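Local atomic coordinates of peptidyl-prolyl cis-trans isomerase cyclophilin-type (Toxoplasma gondii, PDB entry 3BO7), a protein that probably catalyses the cis-trans isomerisation of peptide bonds preceding proline, so aiding protein folding, and is captured here with the immunosuppressant cyclosporin A. Residues K5-R10 with V171-F176; T13-L18 with V145-W149; Y42-I47 with G60-Q66; F89-F93 with H133-G137. All coordinates share one frame; numbering follows the deposited sequence.

Contact 1. Residues K5-R10 with V171-F176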
# COMPACT_ATOMS: atom_id res chain seq x y z
N LYS A 5 0.76 -11.25 16.23
CA LYS A 5 2.01 -10.46 16.00
C LYS A 5 1.81 -9.41 14.90
O LYS A 5 1.48 -9.74 13.77
CB LYS A 5 3.19 -11.39 15.68
CG LYS A 5 3.02 -12.32 14.48
CD LYS A 5 4.38 -12.89 14.09
CE LYS A 5 4.36 -13.57 12.74
NZ LYS A 5 5.64 -14.30 12.50
N LYS A 6 1.98 -8.15 15.26
CA LYS A 6 1.75 -7.07 14.33
C LYS A 6 3.03 -6.30 14.06
O LYS A 6 3.96 -6.35 14.86
CB LYS A 6 0.64 -6.14 14.85
CG LYS A 6 -0.47 -6.87 15.60
CD LYS A 6 -1.86 -6.61 15.04
CE LYS A 6 -2.17 -7.49 13.85
NZ LYS A 6 -3.64 -7.77 13.71
N GLY A 7 3.08 -5.64 12.91
CA GLY A 7 4.15 -4.72 12.56
C GLY A 7 3.62 -3.30 12.66
O GLY A 7 2.43 -3.08 12.51
N TYR A 8 4.50 -2.34 12.93
CA TYR A 8 4.11 -0.92 13.00
C TYR A 8 5.08 -0.06 12.22
O TYR A 8 6.30 -0.26 12.29
CB TYR A 8 3.97 -0.45 14.46
CG TYR A 8 2.87 -1.21 15.18
CD1 TYR A 8 1.54 -0.85 15.02
CD2 TYR A 8 3.16 -2.33 15.97
CE1 TYR A 8 0.53 -1.56 15.64
CE2 TYR A 8 2.15 -3.05 16.59
CZ TYR A 8 0.84 -2.65 16.42
OH TYR A 8 -0.19 -3.34 17.03
N LEU A 9 4.54 0.88 11.45
CA LEU A 9 5.35 1.73 10.58
C LEU A 9 4.68 3.06 10.27
O LEU A 9 3.45 3.17 10.30
CB LEU A 9 5.75 1.01 9.28
CG LEU A 9 4.74 0.53 8.23
CD1 LEU A 9 4.40 1.63 7.22
CD2 LEU A 9 5.32 -0.67 7.52
N ARG A 10 5.50 4.07 9.97
CA ARG A 10 5.01 5.35 9.49
C ARG A 10 5.51 5.63 8.07
O ARG A 10 6.72 5.58 7.80
CB ARG A 10 5.42 6.48 10.44
CG ARG A 10 4.85 7.84 10.08
CD ARG A 10 5.37 8.90 11.03
NE ARG A 10 4.78 8.74 12.35
CZ ARG A 10 5.33 9.15 13.49
NH1 ARG A 10 6.50 9.76 13.47
NH2 ARG A 10 4.70 8.95 14.64
N VAL A 171 10.05 2.18 10.22
CA VAL A 171 9.54 0.95 10.81
C VAL A 171 9.83 0.95 12.31
O VAL A 171 10.97 1.06 12.73
CB VAL A 171 10.11 -0.32 10.12
CG1 VAL A 171 9.55 -1.58 10.76
CG2 VAL A 171 9.80 -0.30 8.62
N PHE A 172 8.76 0.86 13.11
CA PHE A 172 8.86 0.87 14.56
C PHE A 172 8.84 -0.53 15.14
O PHE A 172 9.22 -0.73 16.30
CB PHE A 172 7.71 1.68 15.18
CG PHE A 172 7.78 3.15 14.89
CD1 PHE A 172 8.54 3.99 15.69
CD2 PHE A 172 7.09 3.69 13.81
CE1 PHE A 172 8.61 5.36 15.41
CE2 PHE A 172 7.14 5.05 13.54
CZ PHE A 172 7.91 5.88 14.33
N LYS A 173 8.37 -1.49 14.36
CA LYS A 173 8.35 -2.89 14.78
C LYS A 173 8.16 -3.84 13.61
O LYS A 173 7.17 -3.79 12.89
CB LYS A 173 7.26 -3.15 15.83
CG LYS A 173 7.38 -4.51 16.47
CD LYS A 173 6.13 -4.88 17.21
CE LYS A 173 6.27 -6.24 17.87
NZ LYS A 173 4.94 -6.68 18.38
N ASN A 174 9.15 -4.71 13.42
CA ASN A 174 9.06 -5.75 12.44
C ASN A 174 9.15 -7.08 13.17
O ASN A 174 10.20 -7.41 13.71
CB ASN A 174 10.19 -5.61 11.41
CG ASN A 174 10.38 -6.85 10.59
OD1 ASN A 174 9.58 -7.77 10.64
ND2 ASN A 174 11.46 -6.88 9.83
N PRO A 175 8.04 -7.84 13.21
CA PRO A 175 8.02 -9.10 13.96
C PRO A 175 8.73 -10.29 13.28
O PRO A 175 8.76 -11.38 13.85
CB PRO A 175 6.53 -9.37 14.14
CG PRO A 175 5.88 -8.71 12.96
CD PRO A 175 6.74 -7.54 12.57
N PHE A 176 9.31 -10.09 12.10
CA PHE A 176 10.03 -11.16 11.40
C PHE A 176 11.55 -11.01 11.53
O PHE A 176 12.07 -10.79 12.61
CB PHE A 176 9.64 -11.21 9.92
CG PHE A 176 8.17 -11.27 9.69
CD1 PHE A 176 7.47 -10.12 9.32
CD2 PHE A 176 7.47 -12.47 9.84
CE1 PHE A 176 6.10 -10.17 9.11
CE2 PHE A 176 6.10 -12.52 9.63
CZ PHE A 176 5.41 -11.37 9.27
O HOH W 1 2.21 -6.48 18.17
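The F172 ring sets its CZ over one face of the R10 guanidinium, 4.2 Å above the centre of that plane, while at the ring's own edge R10 CB comes in near the plane. F172 belongs to a classic beta bulge, in which it and K173 together face the single Y8 where the first strand of the cyclophilin barrel is joined antiparallel by the segment that follows the last strand, 166-171. R10 bends at chi3 (-71°), which brings one face of the guanidinium up to CZ at the rim of the phenyl ring, and its NE is held by N19. The Y8 ring is met at an edge by K173 CD, the two side chains running side by side in the same direction.

Y8 O takes two donors, F172 N at 2.8 Å and K173 N at 3.2 Å, and Y8 N returns a bond to K173 O. The register shifts by one here, and F172 lies beside R10. On the face opposite Y8 and K173, L9 and V171 meet and both reach L35 of helix 28-39, a largely apolar setting that suits aliphatic side chains.

G7, with no side chain, lets K173 O approach its CA to 3.2 Å. Beyond it P175, which lacks an N-H and so suits the place where pairing stops, packs its CG 3.6 Å from K6 O. K5, extended beyond CG, crosses F176 at about a right angle and brings NZ to 3.4 Å from F176 CE2. F176 is positioned by an Asx turn, in which F176 N donates to N174 OD1 at 2.8 Å from above the amide plane.

Contact 2. Residues T13-L18 with V145-W149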
# COMPACT_ATOMS: atom_id res chain seq x y z
N THR A 13 5.15 11.22 3.79
CA THR A 13 5.08 11.76 2.42
C THR A 13 5.21 13.27 2.39
O THR A 13 5.18 13.94 3.43
CB THR A 13 3.81 11.32 1.63
OG1 THR A 13 2.67 12.09 2.04
CG2 THR A 13 3.53 9.81 1.78
N THR A 14 5.35 13.81 1.18
CA THR A 14 5.44 15.24 0.96
C THR A 14 4.11 15.94 1.27
O THR A 14 4.04 17.17 1.23
CB THR A 14 5.86 15.55 -0.50
OG1 THR A 14 4.93 14.96 -1.41
CG2 THR A 14 7.26 15.00 -0.79
N GLN A 15 3.07 15.17 1.57
CA GLN A 15 1.74 15.73 1.85
C GLN A 15 1.07 15.04 3.03
O GLN A 15 -0.14 14.79 3.02
CB GLN A 15 0.85 15.64 0.61
CG GLN A 15 1.32 16.47 -0.58
CD GLN A 15 0.42 16.34 -1.78
OE1 GLN A 15 -0.80 16.32 -1.66
NE2 GLN A 15 1.02 16.25 -2.97
N GLY A 16 1.86 14.74 4.06
CA GLY A 16 1.33 14.13 5.27
C GLY A 16 1.94 12.78 5.57
O GLY A 16 2.62 12.19 4.72
N SER A 17 1.69 12.30 6.78
CA SER A 17 2.23 11.02 7.25
C SER A 17 1.12 10.07 7.70
O SER A 17 0.09 10.51 8.21
CB SER A 17 3.22 11.25 8.40
OG SER A 17 4.40 11.87 7.92
N LEU A 18 1.35 8.78 7.49
CA LEU A 18 0.38 7.76 7.87
C LEU A 18 0.99 6.75 8.82
O LEU A 18 2.07 6.21 8.56
CB LEU A 18 -0.17 7.04 6.64
CG LEU A 18 -0.95 7.83 5.59
CD1 LEU A 18 -1.24 6.94 4.41
CD2 LEU A 18 -2.24 8.39 6.14
N VAL A 145 -5.16 12.94 6.88
CA VAL A 145 -4.25 13.07 5.73
C VAL A 145 -4.87 12.35 4.52
O VAL A 145 -4.88 12.87 3.40
CB VAL A 145 -2.84 12.51 6.05
CG1 VAL A 145 -2.02 12.28 4.77
CG2 VAL A 145 -2.10 13.44 7.00
N LEU A 146 -5.42 11.17 4.78
CA LEU A 146 -6.09 10.36 3.78
C LEU A 146 -7.28 11.11 3.20
O LEU A 146 -7.46 11.13 1.99
CB LEU A 146 -6.56 9.05 4.42
CG LEU A 146 -6.34 7.72 3.71
CD1 LEU A 146 -4.93 7.58 3.13
CD2 LEU A 146 -6.65 6.58 4.69
N ARG A 147 -8.07 11.74 4.08
CA ARG A 147 -9.22 12.54 3.67
C ARG A 147 -8.86 13.74 2.78
O ARG A 147 -9.65 14.16 1.94
CB ARG A 147 -10.04 12.98 4.88
CG ARG A 147 -10.83 11.85 5.51
CD ARG A 147 -11.66 12.32 6.70
NE ARG A 147 -12.28 11.18 7.37
CZ ARG A 147 -11.82 10.61 8.49
NH1 ARG A 147 -10.73 11.09 9.10
NH2 ARG A 147 -12.45 9.57 9.00
N GLN A 148 -7.65 14.29 2.96
CA GLN A 148 -7.15 15.35 2.09
C GLN A 148 -6.68 14.80 0.75
O GLN A 148 -6.85 15.45 -0.29
CB GLN A 148 -6.01 16.14 2.77
CG GLN A 148 -6.47 17.12 3.85
CD GLN A 148 -7.67 17.98 3.42
OE1 GLN A 148 -7.59 18.74 2.46
NE2 GLN A 148 -8.78 17.84 4.14
N TRP A 149 -6.08 13.61 0.77
CA TRP A 149 -5.68 12.94 -0.46
C TRP A 149 -6.87 12.64 -1.35
O TRP A 149 -6.76 12.69 -2.57
CB TRP A 149 -4.93 11.65 -0.18
CG TRP A 149 -3.58 11.83 0.42
CD1 TRP A 149 -2.94 13.01 0.69
CD2 TRP A 149 -2.67 10.79 0.80
NE1 TRP A 149 -1.70 12.77 1.23
CE2 TRP A 149 -1.51 11.41 1.30
CE3 TRP A 149 -2.73 9.39 0.76
CZ2 TRP A 149 -0.42 10.68 1.76
CZ3 TRP A 149 -1.65 8.67 1.22
CH2 TRP A 149 -0.50 9.31 1.71
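Strand 16-18 and helix 145-149 pass at 122° with their axes 8.9 Å apart at closest, and G16 and V145 bring their backbones nearest, CA to CA 5.7 Å. With no side chain and a positive phi of 119°, G16 suits this close passage: V145 CG1 fits against its CA at 3.9 Å, and the same methyl lies over one face of the W149 indole, toward the rim.

W149 takes part in both the polar and the apolar contacts. Its NE1 donates to Q15 O at 3.1 Å, arriving from above the carbonyl plane. At the ring's edge T13 OG1 stands 3.4 Å from CZ2, and L18 CD1 approaches CZ3 obliquely at 3.7 Å. L18 also presses on L146, both of them touching I121 of the sheet.

T13 has OG1 between its backbone N and carbonyl carbon (chi1 78°), from where it accepts from Q15 N in an ST turn and donates to G16 O at 2.7 Å. This threonine, suited to do both, braces the tight hairpin joining strands 7-13 and 16-22. Beyond the indole lies F48. A short helix packed over barrel strands through aromatic and aliphatic side chains is characteristic of cyclophilins, whose eight-stranded barrel is capped by helices at its two ends.

Contact 3. Residues Y42-I47 with G60-Q66. With SO4 (sulfate ion), chain L.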
# COMPACT_ATOMS: atom_id res chain seq x y z
N TYR A 42 13.35 0.76 -0.79
CA TYR A 42 12.58 0.58 -2.03
C TYR A 42 11.46 1.60 -2.28
O TYR A 42 11.29 2.06 -3.41
CB TYR A 42 12.00 -0.84 -2.00
CG TYR A 42 11.14 -1.24 -3.16
CD1 TYR A 42 11.69 -1.87 -4.28
CD2 TYR A 42 9.76 -1.03 -3.13
CE1 TYR A 42 10.89 -2.26 -5.34
CE2 TYR A 42 8.96 -1.41 -4.19
CZ TYR A 42 9.52 -2.03 -5.28
OH TYR A 42 8.70 -2.41 -6.31
N PHE A 43 10.71 1.96 -1.23
CA PHE A 43 9.55 2.83 -1.39
C PHE A 43 9.87 4.33 -1.39
O PHE A 43 9.02 5.15 -1.75
CB PHE A 43 8.47 2.52 -0.35
CG PHE A 43 7.82 1.18 -0.54
CD1 PHE A 43 6.88 0.98 -1.55
CD2 PHE A 43 8.14 0.11 0.30
CE1 PHE A 43 6.28 -0.27 -1.73
CE2 PHE A 43 7.54 -1.14 0.14
CZ PHE A 43 6.61 -1.33 -0.89
N ASP A 44 11.09 4.68 -1.00
CA ASP A 44 11.54 6.06 -1.01
C ASP A 44 11.44 6.60 -2.43
O ASP A 44 11.96 5.99 -3.37
CB ASP A 44 12.99 6.18 -0.50
CG ASP A 44 13.10 6.00 1.01
OD1 ASP A 44 12.15 5.48 1.66
OD2 ASP A 44 14.16 6.39 1.56
N ASP A 45 10.75 7.74 -2.56
CA ASP A 45 10.56 8.46 -3.83
C ASP A 45 9.46 7.90 -4.75
O ASP A 45 9.16 8.50 -5.79
CB ASP A 45 11.89 8.66 -4.58
CG ASP A 45 12.90 9.48 -3.78
OD1 ASP A 45 12.50 10.46 -3.11
OD2 ASP A 45 14.10 9.13 -3.81
N THR A 46 8.86 6.77 -4.39
CA THR A 46 7.65 6.33 -5.08
C THR A 46 6.50 7.29 -4.78
O THR A 46 6.52 8.00 -3.76
CB THR A 46 7.24 4.86 -4.74
OG1 THR A 46 6.95 4.74 -3.34
CG2 THR A 46 8.35 3.89 -5.13
N ILE A 47 5.52 7.32 -5.67
CA ILE A 47 4.38 8.22 -5.55
C ILE A 47 3.07 7.47 -5.31
O ILE A 47 3.03 6.24 -5.35
CB ILE A 47 4.23 9.12 -6.81
CG1 ILE A 47 4.20 8.28 -8.09
CG2 ILE A 47 5.34 10.18 -6.86
CD1 ILE A 47 3.80 9.08 -9.33
N GLY A 60 3.20 2.40 -4.54
CA GLY A 60 4.15 1.29 -4.49
C GLY A 60 4.76 0.82 -5.80
O GLY A 60 5.43 -0.22 -5.83
N ARG A 61 4.52 1.56 -6.88
CA ARG A 61 5.03 1.17 -8.19
C ARG A 61 6.47 1.64 -8.42
O ARG A 61 6.73 2.84 -8.57
CB ARG A 61 4.10 1.67 -9.30
CG ARG A 61 4.50 1.15 -10.68
CD ARG A 61 3.36 1.14 -11.69
NE ARG A 61 3.86 0.65 -12.98
CZ ARG A 61 3.86 -0.63 -13.35
NH1 ARG A 61 3.37 -1.57 -12.54
NH2 ARG A 61 4.35 -0.98 -14.53
N ALA A 62 7.40 0.69 -8.45
CA ALA A 62 8.82 0.98 -8.69
C ALA A 62 9.06 1.75 -10.00
O ALA A 62 9.87 2.68 -10.05
CB ALA A 62 9.63 -0.30 -8.68
N GLU A 63 8.33 1.36 -11.05
CA GLU A 63 8.44 1.97 -12.38
C GLU A 63 8.13 3.47 -12.41
O GLU A 63 8.56 4.17 -13.34
CB GLU A 63 7.55 1.24 -13.38
CG GLU A 63 7.99 -0.20 -13.71
CD GLU A 63 7.52 -1.24 -12.70
OE1 GLU A 63 6.91 -0.88 -11.66
OE2 GLU A 63 7.76 -2.43 -12.94
N LEU A 64 7.40 3.96 -11.40
CA LEU A 64 7.00 5.37 -11.34
C LEU A 64 7.75 6.17 -10.27
O LEU A 64 7.42 7.33 -10.00
CB LEU A 64 5.49 5.48 -11.12
CG LEU A 64 4.57 4.98 -12.24
CD1 LEU A 64 3.14 5.06 -11.77
CD2 LEU A 64 4.74 5.75 -13.54
N ARG A 65 8.76 5.55 -9.66
CA ARG A 65 9.60 6.22 -8.68
C ARG A 65 10.29 7.46 -9.26
O ARG A 65 10.95 7.38 -10.31
CB ARG A 65 10.66 5.25 -8.14
CG ARG A 65 11.33 5.70 -6.86
CD ARG A 65 12.53 4.82 -6.54
NE ARG A 65 12.15 3.51 -6.01
CZ ARG A 65 12.32 2.36 -6.66
NH1 ARG A 65 12.85 2.33 -7.88
NH2 ARG A 65 11.95 1.22 -6.09
N GLN A 66 10.11 8.59 -8.58
CA GLN A 66 10.69 9.86 -9.01
C GLN A 66 11.94 10.12 -8.21
O GLN A 66 11.95 10.92 -7.26
CB GLN A 66 9.68 10.99 -8.82
CG GLN A 66 8.52 10.96 -9.83
CD GLN A 66 7.53 12.10 -9.61
OE1 GLN A 66 7.78 13.01 -8.81
NE2 GLN A 66 6.40 12.04 -10.31
S SO4 L . 4.94 2.34 -16.32
O1 SO4 L . 4.48 2.41 -14.94
O2 SO4 L . 5.01 3.69 -16.88
O3 SO4 L . 6.25 1.72 -16.42
O4 SO4 L . 3.98 1.55 -17.08
O HOH W 2 3.96 4.73 -3.03
O HOH W 3 5.75 5.04 -7.59
O HOH W 4 3.10 4.29 -7.46
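R65 holds Y42 side-on: NE at 3.1 Å and NH2 at 2.9 Å both donate to Y42 O, which lies in the guanidinium plane. The same NH2 stands over one face of the Y42 ring, 3.6 Å from CD1, with the two planes nearly perpendicular (82°); any cation-pi attraction is long and weak. R65 leaves its backbone with CG opposite N (chi1 -164°), laying CG and CD along the backbone at D44 and D45, then bends at chi3. Arginine suits the place, being long enough to cross the loop and able to double its grip. Beside it, Q66 N donates to D45 O at 2.9 Å.

At the next shell, F43 to T46 form a type II turn, closed by T46 N and T46 OG1, both donating to F43 O. Waters join I47 to G60 and R61. The Y42 hydroxyl touches A62 CB at 3.3 Å and is hydrogen-bonded to S117.

Further out, R65 NH1 reaches S76 O, D45 pairs with K165, and R61 NE binds a sulfate, probably from the crystallisation liquor. The two loops flank the 48-59 hairpin; D45 and T46 also form backbone bonds with V166, consistent with closure of the cyclophilin barrel between strands 48-52 and 166-171.

Contact 4. Residues F89-F93 with H133-G137. With SO4 (sulfate ion), chain I.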
# COMPACT_ATOMS: atom_id res chain seq x y z
N PHE A 89 4.20 -13.28 -4.95
CA PHE A 89 3.79 -14.22 -3.91
C PHE A 89 2.27 -14.40 -3.88
O PHE A 89 1.52 -13.58 -4.43
CB PHE A 89 4.35 -13.83 -2.52
CG PHE A 89 3.98 -12.45 -2.07
CD1 PHE A 89 2.81 -12.23 -1.33
CD2 PHE A 89 4.78 -11.37 -2.37
CE1 PHE A 89 2.46 -10.96 -0.91
CE2 PHE A 89 4.44 -10.10 -1.95
CZ PHE A 89 3.28 -9.89 -1.22
N GLU A 90 1.85 -15.49 -3.26
CA GLU A 90 0.45 -15.90 -3.24
C GLU A 90 -0.43 -14.99 -2.39
O GLU A 90 0.05 -14.30 -1.48
CB GLU A 90 0.33 -17.35 -2.79
CG GLU A 90 0.93 -18.35 -3.78
CD GLU A 90 0.69 -19.81 -3.40
OE1 GLU A 90 1.20 -20.71 -4.12
OE2 GLU A 90 -0.02 -20.06 -2.40
N ASP A 91 -1.71 -15.00 -2.70
CA ASP A 91 -2.68 -14.22 -1.96
C ASP A 91 -2.89 -14.79 -0.56
O ASP A 91 -2.66 -15.99 -0.32
CB ASP A 91 -4.02 -14.19 -2.72
CG ASP A 91 -3.92 -13.44 -4.05
OD1 ASP A 91 -3.29 -12.36 -4.10
OD2 ASP A 91 -4.49 -13.95 -5.05
N GLU A 92 -3.30 -13.92 0.35
CA GLU A 92 -3.61 -14.32 1.72
C GLU A 92 -4.89 -13.63 2.14
O GLU A 92 -4.93 -12.41 2.26
CB GLU A 92 -2.48 -13.95 2.67
CG GLU A 92 -1.14 -14.59 2.35
CD GLU A 92 -0.01 -13.91 3.09
OE1 GLU A 92 0.30 -12.73 2.75
OE2 GLU A 92 0.56 -14.54 4.00
N PHE A 93 -5.92 -14.43 2.35
CA PHE A 93 -7.23 -13.94 2.69
C PHE A 93 -7.56 -14.44 4.08
O PHE A 93 -6.98 -15.43 4.54
CB PHE A 93 -8.27 -14.40 1.67
CG PHE A 93 -7.90 -14.09 0.24
CD1 PHE A 93 -7.50 -12.80 -0.13
CD2 PHE A 93 -7.98 -15.07 -0.75
CE1 PHE A 93 -7.15 -12.50 -1.45
CE2 PHE A 93 -7.64 -14.78 -2.08
CZ PHE A 93 -7.23 -13.49 -2.43
N HIS A 133 -7.92 -9.43 -3.15
CA HIS A 133 -6.77 -8.64 -2.75
C HIS A 133 -6.35 -8.94 -1.30
O HIS A 133 -7.19 -8.95 -0.39
CB HIS A 133 -7.07 -7.15 -2.95
CG HIS A 133 -7.35 -6.79 -4.38
ND1 HIS A 133 -6.36 -6.41 -5.26
CD2 HIS A 133 -8.50 -6.81 -5.10
CE1 HIS A 133 -6.88 -6.19 -6.45
NE2 HIS A 133 -8.18 -6.43 -6.38
N THR A 134 -5.06 -9.21 -1.10
CA THR A 134 -4.51 -9.42 0.23
C THR A 134 -4.57 -8.12 1.02
O THR A 134 -3.86 -7.16 0.69
CB THR A 134 -3.03 -9.89 0.19
OG1 THR A 134 -2.94 -11.15 -0.49
CG2 THR A 134 -2.48 -10.04 1.60
N ILE A 135 -5.43 -8.10 2.03
CA ILE A 135 -5.45 -7.04 3.03
C ILE A 135 -4.36 -7.40 4.00
O ILE A 135 -4.35 -8.51 4.55
CB ILE A 135 -6.81 -6.98 3.78
CG1 ILE A 135 -7.89 -6.42 2.86
CG2 ILE A 135 -6.68 -6.15 5.07
CD1 ILE A 135 -9.30 -6.81 3.25
N PHE A 136 -3.42 -6.48 4.22
CA PHE A 136 -2.30 -6.78 5.10
C PHE A 136 -2.06 -5.70 6.15
O PHE A 136 -1.12 -5.80 6.94
CB PHE A 136 -1.03 -7.13 4.29
CG PHE A 136 -0.44 -5.98 3.50
CD1 PHE A 136 0.75 -5.38 3.91
CD2 PHE A 136 -1.05 -5.52 2.34
CE1 PHE A 136 1.30 -4.33 3.19
CE2 PHE A 136 -0.50 -4.46 1.62
CZ PHE A 136 0.68 -3.87 2.04
N GLY A 137 -2.92 -4.70 6.19
CA GLY A 137 -2.83 -3.69 7.23
C GLY A 137 -3.98 -2.72 7.32
O GLY A 137 -4.99 -2.85 6.63
S SO4 I . 4.53 -17.49 -1.32
O1 SO4 I . 3.76 -16.59 -0.47
O2 SO4 I . 5.94 -17.10 -1.31
O3 SO4 I . 4.42 -18.87 -0.86
O4 SO4 I . 3.99 -17.41 -2.68
O HOH W 5 -0.39 -12.05 0.15
O HOH W 6 -3.69 -9.70 -3.42
O HOH W 7 -6.14 -10.42 3.71
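T134 points its hydroxyl at the backbone of the facing loop: E92 N donates to T134 OG1 at 2.9 Å and 160°, nearly straight. OG1 sits beside its own backbone N, anti to the carbonyl carbon (chi1 -62°), which turns CG2 toward E92, 3.5 Å from E92 O. Threonine suits the spot because its hydroxyl also donates, to a water 2.8 Å from OG1 that in turn gives its protons to E90 O and E92 OE1. The E92 side chain passes T134 obliquely and carries its carboxylate to the backbone N-H groups of R29 and A30 in the first turn of helix 28-39, whose dipole would probably favour the negative charge.

D91 also crosses T134 at a slant, its OD1 3.8 Å from T134 OG1. A second water links D91 OD1 to T134 N, and N115 binds the same carboxylate oxygen. F93 brings the edge of its ring to the backbone of H133 and T134, CE1 3.6 Å from H133 N.

At the outer end E90 N donates to a sulfate O4 at 2.9 Å, probably a crystallisation ion, which R29 also binds. H133 leads its side chain off from the loop at CB; its ND1 is bonded to M107 O and its ring is edge-to-face with F120. It packs on a modified side chain of the bound peptide, and so belongs to the wall of the cyclophilin active-site groove that cyclosporin occupies.

From the N terminus, strand 7-13 opens contact 1, which closes only after the last strand, 166-171, and so encloses the other three. The hairpin then leads directly into contact 2, whose loop runs from T13-L18 to helix 143-149 and encloses contacts 3 and 4. These two follow in series: contact 3 shuts a short loop round the 48-59 hairpin before contact 4 joins the later loop to strand 135-141. None cross. Contacts 1 and 2 touch, R10 CG lying 3.6 Å from L18 O on neighbouring strands, whereas contacts 2 and 4, centres about 24 Å apart, lie on opposite sides of the chain's centre. Together they tie the ends of the modelled chain, a capping helix and connecting loops to one barrel.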